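Local coordinates for uncharacterized protein (PDB 4QPV) that is of unknown function but belongs to the DUF1672 family and has a fold built on a kinked helix-beta-beta-beta repeat, at residues 41-44 and 50-53; 61-66 and 116-121. One frame throughout, in Å; residues are numbered along the deposited sequence.

Contact 1: 41-44 and 50-53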
ATOM      1  N   ILE A  41      12.833 -18.650   7.787  1.00 31.35           N
ATOM      2  CA  ILE A  41      12.759 -17.580   8.792  1.00 29.33           C
ATOM      3  C   ILE A  41      14.159 -17.342   9.380  1.00 34.19           C
ATOM      4  O   ILE A  41      14.617 -16.203   9.399  1.00 34.58           O
ATOM      5  CB  ILE A  41      11.715 -17.941   9.899  1.00 31.89           C
ATOM      6  CG1 ILE A  41      10.286 -17.927   9.318  1.00 30.66           C
ATOM      7  CG2 ILE A  41      11.839 -16.990  11.117  1.00 31.13           C
ATOM      8  CD1 ILE A  41       9.193 -18.614  10.267  1.00 30.72           C
ATOM      9  N   GLU A  42      14.853 -18.408   9.815  1.00 32.21           N
ATOM     10  CA  GLU A  42      16.208 -18.264  10.350  1.00 33.78           C
ATOM     11  C   GLU A  42      17.165 -17.672   9.295  1.00 34.78           C
ATOM     12  O   GLU A  42      17.985 -16.810   9.637  1.00 34.57           O
ATOM     13  CB  GLU A  42      16.734 -19.616  10.882  1.00 37.24           C
ATOM     14  CG  GLU A  42      18.179 -19.592  11.347  1.00 49.17           C
ATOM     15  CD  GLU A  42      18.552 -18.928  12.662  1.00 79.50           C
ATOM     16  OE1 GLU A  42      17.726 -18.177  13.235  1.00 77.03           O
ATOM     17  OE2 GLU A  42      19.697 -19.163  13.117  1.00 71.05           O
ATOM     18  N   PHE A  43      17.040 -18.105   8.019  1.00 32.06           N
ATOM     19  CA  PHE A  43      17.875 -17.591   6.917  1.00 30.72           C
ATOM     20  C   PHE A  43      17.709 -16.066   6.760  1.00 33.67           C
ATOM     21  O   PHE A  43      18.708 -15.349   6.618  1.00 32.06           O
ATOM     22  CB  PHE A  43      17.545 -18.308   5.587  1.00 32.12           C
ATOM     23  CG  PHE A  43      18.480 -17.960   4.444  1.00 32.95           C
ATOM     24  CD1 PHE A  43      19.658 -18.669   4.251  1.00 35.16           C
ATOM     25  CD2 PHE A  43      18.183 -16.916   3.570  1.00 32.29           C
ATOM     26  CE1 PHE A  43      20.527 -18.347   3.196  1.00 36.18           C
ATOM     27  CE2 PHE A  43      19.047 -16.598   2.518  1.00 34.78           C
ATOM     28  CZ  PHE A  43      20.216 -17.315   2.340  1.00 34.11           C
ATOM     29  N   SER A  44      16.452 -15.573   6.801  1.00 29.43           N
ATOM     30  CA  SER A  44      16.140 -14.149   6.653  1.00 28.34           C
ATOM     31  C   SER A  44      16.847 -13.296   7.730  1.00 34.55           C
ATOM     32  O   SER A  44      17.216 -12.158   7.468  1.00 35.91           O
ATOM     33  CB  SER A  44      14.630 -13.918   6.708  1.00 29.97           C
ATOM     34  OG  SER A  44      14.117 -14.005   8.027  1.00 33.11           O
ATOM     35  N   LYS A  50      22.180  -8.304   3.338  1.00 25.88           N
ATOM     36  CA  LYS A  50      22.359  -8.698   1.939  1.00 25.11           C
ATOM     37  C   LYS A  50      21.009  -8.751   1.238  1.00 26.62           C
ATOM     38  O   LYS A  50      20.882  -8.258   0.124  1.00 26.28           O
ATOM     39  CB  LYS A  50      23.049 -10.081   1.853  1.00 26.39           C
ATOM     40  CG  LYS A  50      23.222 -10.641   0.425  1.00 25.37           C
ATOM     41  CD  LYS A  50      24.201  -9.794  -0.399  1.00 30.12           C
ATOM     42  CE  LYS A  50      24.717 -10.560  -1.591  1.00 29.38           C
ATOM     43  NZ  LYS A  50      25.929  -9.916  -2.163  1.00 35.49           N
ATOM     44  N   ILE A  51      19.998  -9.329   1.904  1.00 24.24           N
ATOM     45  CA  ILE A  51      18.672  -9.480   1.287  1.00 23.59           C
ATOM     46  C   ILE A  51      18.063  -8.087   1.062  1.00 27.13           C
ATOM     47  O   ILE A  51      17.512  -7.827  -0.019  1.00 25.25           O
ATOM     48  CB  ILE A  51      17.750 -10.433   2.105  1.00 26.57           C
ATOM     49  CG1 ILE A  51      18.289 -11.886   2.109  1.00 27.00           C
ATOM     50  CG2 ILE A  51      16.308 -10.391   1.574  1.00 25.04           C
ATOM     51  CD1 ILE A  51      17.724 -12.773   3.320  1.00 29.28           C
ATOM     52  N   ALA A  52      18.207  -7.188   2.054  1.00 26.21           N
ATOM     53  CA  ALA A  52      17.726  -5.801   1.951  1.00 26.78           C
ATOM     54  C   ALA A  52      18.381  -5.093   0.757  1.00 29.84           C
ATOM     55  O   ALA A  52      17.683  -4.477  -0.050  1.00 28.28           O
ATOM     56  CB  ALA A  52      18.018  -5.045   3.241  1.00 27.60           C
ATOM     57  N   LYS A  53      19.715  -5.253   0.605  1.00 26.08           N
ATOM     58  CA  LYS A  53      20.483  -4.660  -0.492  1.00 25.64           C
ATOM     59  C   LYS A  53      19.988  -5.191  -1.847  1.00 27.89           C
ATOM     60  O   LYS A  53      19.806  -4.396  -2.779  1.00 26.86           O
ATOM     61  CB  LYS A  53      22.001  -4.961  -0.306  1.00 27.92           C
ATOM     62  CG  LYS A  53      22.877  -4.434  -1.441  1.00 40.39           C
ATOM     63  CD  LYS A  53      24.374  -4.479  -1.129  1.00 46.12           C
ATOM     64  CE  LYS A  53      24.983  -5.858  -1.187  1.00 44.41           C
ATOM     65  NZ  LYS A  53      26.468  -5.789  -1.122  1.00 54.97           N
TER
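I51 CD1 approaches the F43 ring obliquely, 4.1 Å from CE2 and 4.2 Å from CD2. H47 brings a second ring to F43, their planes at about 35°, and K100 and I103 from loops also touch the phenylalanine. The pair sits where helix 38-46 gives way to helix 48-63, in a protein whose fold is a kinked-helix-beta-beta-beta repeat, with the hairpin strands 67-75 and 78-87 beside it. I51 does the reaching. Its CG1 is anti to the carbonyl carbon (chi1 -65°), and with chi2 extended the terminal methyl projects toward the first helix, where it also rests 3.9 Å from S44 CA. F43 swings its ring over by setting CG anti to the backbone N. All three residues also lie on V79, and S44 and I51 share V72, so this junction is seated on the sheet by apolar contacts. The buried S44 hydroxyl is satisfied within its own helix: OG donates to I41 O at 2.6 Å, tilted 16° from the carbonyl plane.

Contact 2: 61-66 and 116-121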
ATOM      1  N   ASP A  61      16.814  -1.703 -10.612  1.00 31.93           N
ATOM      2  CA  ASP A  61      16.976  -2.355 -11.916  1.00 32.85           C
ATOM      3  C   ASP A  61      15.679  -2.387 -12.744  1.00 36.93           C
ATOM      4  O   ASP A  61      15.709  -2.105 -13.945  1.00 37.70           O
ATOM      5  CB  ASP A  61      17.475  -3.796 -11.732  1.00 34.41           C
ATOM      6  CG  ASP A  61      18.918  -3.919 -11.264  1.00 37.90           C
ATOM      7  OD1 ASP A  61      19.668  -2.913 -11.358  1.00 39.01           O
ATOM      8  OD2 ASP A  61      19.291  -5.003 -10.787  1.00 39.63           O
ATOM      9  N   ASN A  62      14.559  -2.719 -12.111  1.00 31.40           N
ATOM     10  CA  ASN A  62      13.301  -2.905 -12.831  1.00 33.26           C
ATOM     11  C   ASN A  62      12.407  -1.677 -12.923  1.00 37.48           C
ATOM     12  O   ASN A  62      11.725  -1.533 -13.935  1.00 40.04           O
ATOM     13  CB  ASN A  62      12.507  -4.083 -12.230  1.00 30.03           C
ATOM     14  CG  ASN A  62      13.222  -5.394 -12.485  1.00 41.39           C
ATOM     15  OD1 ASN A  62      13.390  -5.815 -13.634  1.00 36.03           O
ATOM     16  ND2 ASN A  62      13.818  -5.974 -11.448  1.00 31.45           N
ATOM     17  N   PHE A  63      12.391  -0.806 -11.916  1.00 32.21           N
ATOM     18  CA  PHE A  63      11.496   0.350 -11.950  1.00 31.09           C
ATOM     19  C   PHE A  63      12.214   1.704 -12.015  1.00 36.34           C
ATOM     20  O   PHE A  63      11.554   2.726 -12.253  1.00 35.28           O
ATOM     21  CB  PHE A  63      10.534   0.314 -10.746  1.00 30.57           C
ATOM     22  CG  PHE A  63       9.754  -0.980 -10.691  1.00 31.25           C
ATOM     23  CD1 PHE A  63       8.721  -1.230 -11.590  1.00 34.69           C
ATOM     24  CD2 PHE A  63      10.097  -1.981  -9.786  1.00 33.36           C
ATOM     25  CE1 PHE A  63       8.017  -2.439 -11.557  1.00 35.33           C
ATOM     26  CE2 PHE A  63       9.405  -3.200  -9.769  1.00 35.53           C
ATOM     27  CZ  PHE A  63       8.378  -3.422 -10.662  1.00 33.42           C
ATOM     28  N   GLY A  64      13.539   1.711 -11.841  1.00 33.37           N
ATOM     29  CA  GLY A  64      14.323   2.945 -11.881  1.00 33.15           C
ATOM     30  C   GLY A  64      14.041   3.822 -10.676  1.00 34.95           C
ATOM     31  O   GLY A  64      14.164   5.048 -10.745  1.00 34.96           O
ATOM     32  N   LEU A  65      13.627   3.190  -9.565  1.00 29.84           N
ATOM     33  CA  LEU A  65      13.292   3.892  -8.331  1.00 28.94           C
ATOM     34  C   LEU A  65      14.179   3.496  -7.164  1.00 32.77           C
ATOM     35  O   LEU A  65      14.548   2.323  -7.017  1.00 31.56           O
ATOM     36  CB  LEU A  65      11.832   3.623  -7.954  1.00 27.91           C
ATOM     37  CG  LEU A  65      10.791   4.257  -8.898  1.00 32.53           C
ATOM     38  CD1 LEU A  65       9.432   3.588  -8.725  1.00 32.47           C
ATOM     39  CD2 LEU A  65      10.694   5.778  -8.683  1.00 33.30           C
ATOM     40  N   LYS A  66      14.485   4.479  -6.315  1.00 29.67           N
ATOM     41  CA  LYS A  66      15.259   4.292  -5.095  1.00 29.30           C
ATOM     42  C   LYS A  66      14.292   3.933  -3.959  1.00 29.33           C
ATOM     43  O   LYS A  66      13.388   4.705  -3.638  1.00 29.05           O
ATOM     44  CB  LYS A  66      16.071   5.566  -4.772  1.00 33.50           C
ATOM     45  CG  LYS A  66      17.158   5.359  -3.712  1.00 53.96           C
ATOM     46  CD  LYS A  66      17.659   6.675  -3.090  1.00 69.02           C
ATOM     47  CE  LYS A  66      18.545   7.495  -4.005  1.00 90.66           C
ATOM     48  NZ  LYS A  66      18.853   8.834  -3.431  1.00104.83           N
ATOM     49  N   ASP A 116       1.566 -12.777 -14.054  1.00 60.47           N
ATOM     50  CA  ASP A 116       0.625 -11.931 -13.309  1.00 58.86           C
ATOM     51  C   ASP A 116       1.288 -11.221 -12.115  1.00 58.43           C
ATOM     52  O   ASP A 116       0.950 -10.073 -11.846  1.00 56.69           O
ATOM     53  CB  ASP A 116      -0.591 -12.750 -12.824  1.00 61.43           C
ATOM     54  CG  ASP A 116      -1.525 -13.262 -13.919  1.00 75.89           C
ATOM     55  OD1 ASP A 116      -1.554 -12.654 -15.018  1.00 77.83           O
ATOM     56  OD2 ASP A 116      -2.257 -14.248 -13.661  1.00 81.64           O
ATOM     57  N   ASP A 117       2.217 -11.898 -11.411  1.00 53.62           N
ATOM     58  CA  ASP A 117       2.917 -11.341 -10.247  1.00 51.49           C
ATOM     59  C   ASP A 117       3.733 -10.099 -10.617  1.00 48.66           C
ATOM     60  O   ASP A 117       3.778  -9.158  -9.829  1.00 46.61           O
ATOM     61  CB  ASP A 117       3.810 -12.400  -9.582  1.00 54.68           C
ATOM     62  CG  ASP A 117       3.031 -13.517  -8.900  1.00 75.06           C
ATOM     63  OD1 ASP A 117       1.857 -13.283  -8.517  1.00 76.16           O
ATOM     64  OD2 ASP A 117       3.597 -14.626  -8.741  1.00 86.37           O
HETATM   65  N   MSE A 118       4.346 -10.079 -11.820  1.00 42.02           N
HETATM   66  CA  MSE A 118       5.107  -8.914 -12.286  1.00 38.60           C
HETATM   67  C   MSE A 118       4.124  -7.784 -12.614  1.00 39.82           C
HETATM   68  O   MSE A 118       4.369  -6.650 -12.205  1.00 37.30           O
HETATM   69  CB  MSE A 118       6.021  -9.249 -13.482  1.00 40.69           C
HETATM   70  CG  MSE A 118       6.775  -8.034 -14.028  1.00 45.11           C
HETATM   71 SE   MSE A 118       7.666  -6.995 -12.608  0.75 47.69          SE
HETATM   72  CE  MSE A 118       9.290  -7.978 -12.543  1.00 44.23           C
ATOM     73  N   SER A 119       3.007  -8.101 -13.327  1.00 37.33           N
ATOM     74  CA  SER A 119       1.972  -7.120 -13.649  0.50 37.15           C
ATOM     75  C   SER A 119       1.389  -6.523 -12.359  1.00 38.92           C
ATOM     76  O   SER A 119       1.197  -5.310 -12.272  1.00 38.25           O
ATOM     77  CB  SER A 119       0.870  -7.750 -14.498  0.50 41.51           C
ATOM     78  OG  SER A 119       1.187  -7.689 -15.878  0.50 48.22           O
ATOM     79  N   THR A 120       1.153  -7.376 -11.335  1.00 33.81           N
ATOM     80  CA  THR A 120       0.603  -6.950 -10.043  1.00 32.89           C
ATOM     81  C   THR A 120       1.595  -5.996  -9.355  1.00 34.38           C
ATOM     82  O   THR A 120       1.188  -4.948  -8.866  1.00 32.17           O
ATOM     83  CB  THR A 120       0.232  -8.163  -9.170  1.00 42.83           C
ATOM     84  OG1 THR A 120      -0.770  -8.921  -9.867  1.00 47.98           O
ATOM     85  CG2 THR A 120      -0.317  -7.760  -7.793  1.00 42.10           C
ATOM     86  N   LEU A 121       2.894  -6.343  -9.369  1.00 30.72           N
ATOM     87  CA  LEU A 121       3.927  -5.494  -8.781  1.00 28.36           C
ATOM     88  C   LEU A 121       3.992  -4.163  -9.511  1.00 31.42           C
ATOM     89  O   LEU A 121       4.098  -3.130  -8.864  1.00 30.01           O
ATOM     90  CB  LEU A 121       5.299  -6.204  -8.817  1.00 28.05           C
ATOM     91  CG  LEU A 121       6.419  -5.455  -8.115  1.00 30.89           C
ATOM     92  CD1 LEU A 121       6.114  -5.272  -6.596  1.00 31.16           C
ATOM     93  CD2 LEU A 121       7.729  -6.163  -8.327  1.00 31.69           C
TER
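F63 packs against L121 and M118, where the last helical turn of 48-63 faces the start of helix 116-133; strands 67-75, 78-87 and 90-98 lie between the two helices in the chain, in a fold described as a kinked-helix-beta-beta-beta repeat. The apolar part is with L121. Its CD2 comes in at the edge of the F63 ring, near its plane, 3.7 Å from both CZ and CE2, with L121 CG behind it at 3.8 Å from CZ. Both side chains touch F58, earlier on helix 48-63.

A Met-aromatic contact adds to this. Selenomethionine M118 is bent at chi2 and chi3 (49° and 87°), which curls SE back to 4.1 Å from F63 CZ; the selenium lies oblique to the ring, 5.3 Å from its centroid. Y187 of helix 184-190 meets the same ring edge-to-face, while N62 CB covers part of one face.

The hydrogen bonds of N62 and F63 run to neighbours: N62 is held to the loop by S111 N and L109 O, and F63 O is bonded to Y187 OH. Helix 116-133 has its own internal bonds. D116 O takes two donors, T120 N at 2.8 Å and T120 OG1 at 2.9 Å, the hydroxyl standing above the carbonyl plane.

Overall arrangement
From the N terminus the chain passes strand 21-23, enters helix 38-46, turns and runs on into helix 48-63; contact 1 closes across that short turn, with only five residues between its segments. The chain then leaves helix 48-63 at its far end, builds the antiparallel strands 67-75, 78-87 and 90-98, and passes through a loop to helix 116-133, where contact 2 closes a span of 49 residues. The two are in series, neither nested nor crossed, and do not touch, with about 20 Å between their centres. Helix 48-63 serves both: its beginning is tied to the preceding helix and its end to the following one, with the three-stranded sheet alongside.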